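PDB 4ESB: transcriptional regulator, PadR family from Bacillus cereus, which probably binds operator DNA as a dimer through a winged helix-turn-helix fold and regulates transcription. Local coordinates for the interface of chains A and B. Residues are numbered along the deposited sequence; one frame, centred on the assembly and turned at random. Chains: chain A/B, Transcriptional regulator, PadR family.

The interface of chains A and B. Residues chain A 98, 101-105; chain B 13, 16-17, 87, 91.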
loop_
_atom_site.group_PDB
_atom_site.type_symbol
_atom_site.label_atom_id
_atom_site.label_comp_id
_atom_site.label_asym_id
_atom_site.label_seq_id
_atom_site.Cartn_x
_atom_site.Cartn_y
_atom_site.Cartn_z
ATOM N N VAL A 98 8.407 5.033 -2.000
ATOM C CA VAL A 98 8.609 3.801 -2.756
ATOM C C VAL A 98 9.019 4.077 -4.206
ATOM O O VAL A 98 9.918 3.427 -4.738
ATOM C CB VAL A 98 7.341 2.917 -2.743
ATOM C CG1 VAL A 98 7.478 1.759 -3.728
ATOM C CG2 VAL A 98 7.073 2.393 -1.342
ATOM N N LEU A 101 12.618 5.181 -4.543
ATOM C CA LEU A 101 13.517 4.072 -4.255
ATOM C C LEU A 101 13.683 3.134 -5.449
ATOM O O LEU A 101 14.801 2.782 -5.820
ATOM C CB LEU A 101 13.007 3.271 -3.056
ATOM C CG LEU A 101 13.900 2.095 -2.656
ATOM C CD1 LEU A 101 15.286 2.588 -2.274
ATOM C CD2 LEU A 101 13.276 1.304 -1.518
ATOM N N LEU A 102 12.565 2.736 -6.047
ATOM C CA LEU A 102 12.575 1.734 -7.110
ATOM C C LEU A 102 13.143 2.243 -8.435
ATOM O O LEU A 102 12.967 1.605 -9.475
ATOM C CB LEU A 102 11.158 1.194 -7.335
ATOM C CG LEU A 102 10.543 0.423 -6.166
ATOM C CD1 LEU A 102 9.164 -0.109 -6.531
ATOM C CD2 LEU A 102 11.456 -0.713 -5.733
ATOM N N GLN A 103 13.825 3.383 -8.403
ATOM C CA GLN A 103 14.421 3.946 -9.606
ATOM C C GLN A 103 15.844 4.418 -9.321
ATOM O O GLN A 103 16.276 5.456 -9.824
ATOM C CB GLN A 103 13.559 5.105 -10.112
ATOM C CG GLN A 103 12.063 4.813 -10.038
ATOM C CD GLN A 103 11.203 5.996 -10.446
ATOM O OE1 GLN A 103 11.688 7.123 -10.559
ATOM N NE2 GLN A 103 9.916 5.743 -10.666
ATOM N N GLY A 104 16.568 3.649 -8.511
ATOM C CA GLY A 104 17.925 3.996 -8.131
ATOM C C GLY A 104 18.973 3.486 -9.102
ATOM O O GLY A 104 19.813 4.255 -9.568
ATOM N N GLU A 105 18.927 2.188 -9.393
ATOM C CA GLU A 105 19.902 1.537 -10.270
ATOM C C GLU A 105 21.219 1.311 -9.535
ATOM O O GLU A 105 22.292 1.323 -10.142
ATOM C CB GLU A 105 20.144 2.353 -11.544
ATOM C CG GLU A 105 18.921 2.513 -12.424
ATOM C CD GLU A 105 18.543 1.223 -13.119
ATOM O OE1 GLU A 105 19.235 0.846 -14.087
ATOM O OE2 GLU A 105 17.562 0.579 -12.692
ATOM N N CYS B 13 10.536 -3.123 -0.211
ATOM C CA CYS B 13 11.607 -2.143 -0.369
ATOM C C CYS B 13 12.904 -2.674 0.228
ATOM O O CYS B 13 13.993 -2.357 -0.243
ATOM C CB CYS B 13 11.220 -0.819 0.287
ATOM S SG CYS B 13 9.890 0.051 -0.581
ATOM N N TYR B 16 14.206 -5.002 -2.388
ATOM C CA TYR B 16 14.797 -4.223 -3.468
ATOM C C TYR B 16 16.212 -3.803 -3.110
ATOM O O TYR B 16 17.147 -4.002 -3.883
ATOM C CB TYR B 16 13.975 -2.973 -3.778
ATOM C CG TYR B 16 14.617 -2.135 -4.856
ATOM C CD1 TYR B 16 14.551 -2.519 -6.189
ATOM C CD2 TYR B 16 15.314 -0.976 -4.542
ATOM C CE1 TYR B 16 15.148 -1.766 -7.181
ATOM C CE2 TYR B 16 15.914 -0.215 -5.527
ATOM C CZ TYR B 16 15.828 -0.616 -6.844
ATOM O OH TYR B 16 16.424 0.137 -7.827
ATOM N N ILE B 17 16.358 -3.217 -1.927
ATOM C CA ILE B 17 17.642 -2.699 -1.478
ATOM C C ILE B 17 18.677 -3.811 -1.379
ATOM O O ILE B 17 19.792 -3.674 -1.882
ATOM C CB ILE B 17 17.504 -1.982 -0.121
ATOM C CG1 ILE B 17 16.862 -0.607 -0.327
ATOM C CG2 ILE B 17 18.862 -1.828 0.549
ATOM C CD1 ILE B 17 16.227 -0.029 0.918
ATOM N N PHE B 87 6.322 -7.948 -6.302
ATOM C CA PHE B 87 6.095 -6.674 -5.623
ATOM C C PHE B 87 6.189 -5.493 -6.585
ATOM O O PHE B 87 5.363 -4.581 -6.538
ATOM C CB PHE B 87 7.089 -6.485 -4.475
ATOM C CG PHE B 87 7.070 -5.105 -3.884
ATOM C CD1 PHE B 87 6.037 -4.711 -3.051
ATOM C CD2 PHE B 87 8.080 -4.200 -4.165
ATOM C CE1 PHE B 87 6.010 -3.443 -2.508
ATOM C CE2 PHE B 87 8.060 -2.927 -3.625
ATOM C CZ PHE B 87 7.024 -2.548 -2.794
ATOM N N TRP B 91 3.087 -3.144 -7.262
ATOM C CA TRP B 91 3.252 -1.753 -6.853
ATOM C C TRP B 91 2.980 -0.760 -7.979
ATOM O O TRP B 91 2.342 0.268 -7.764
ATOM C CB TRP B 91 4.649 -1.482 -6.303
ATOM C CG TRP B 91 4.856 -0.018 -6.151
ATOM C CD1 TRP B 91 5.612 0.794 -6.944
ATOM C CD2 TRP B 91 4.251 0.828 -5.169
ATOM N NE1 TRP B 91 5.528 2.093 -6.505
ATOM C CE2 TRP B 91 4.697 2.140 -5.414
ATOM C CE3 TRP B 91 3.379 0.599 -4.100
ATOM C CZ2 TRP B 91 4.304 3.222 -4.630
ATOM C CZ3 TRP B 91 2.990 1.672 -3.319
ATOM C CH2 TRP B 91 3.452 2.968 -3.588
#
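This is an apolar patch of the two-fold symmetric interface between two copies of the regulator. It docks the C-terminal end of helix 78-101 of chain A against helices 10-20 and 78-101 of chain B. PadR regulators typically dimerise through this long C-terminal helix, so the patch, with its symmetry twin, probably helps hold the two winged helix-turn-helix units together.

A:Val98 and B:Trp91 meet tip to tip. CG1 of A:Val98 is anti to the backbone N (chi1 170°) and sits over one face of the indole, offset toward the rim. CG1 of A:Val98 is nearest CE2 of B:Trp91, at 3.3 Å, and then NE1. The other methyl, CG2 of A:Val98, turns to the thiol sulfur SG of B:Cys13 at 3.7 Å.

A:Leu102 extends from just past the helix end and splits its two methyls between aromatic partners. CD2 of A:Leu102 lies over one face of the B:Tyr16 phenol, shifted toward the rim, 3.6 Å from CG of B:Tyr16. CD1 of A:Leu102 reaches CD1 of B:Trp91 at 3.7 Å and brushes the ring of B:Phe87. The leucine is thus wedged between the two helices of chain B.

A:Leu101 points at the chain B helix 10-20 with CG anti to its backbone N (chi1 -179°). CD2 of A:Leu101 packs on CB of B:Cys13 at 3.5 Å, and B:Ile17 closes in loosely beside it.

B:Tyr16 buries the most surface of the patch, 91 Å². Its CG is anti to the backbone N (chi1 178°), which points the ring at the end of the chain A helix, tip to tip with A:Leu101. There the ring carbon CE2 of B:Tyr16 lies 3.2 Å from the carbonyl O of A:Leu101.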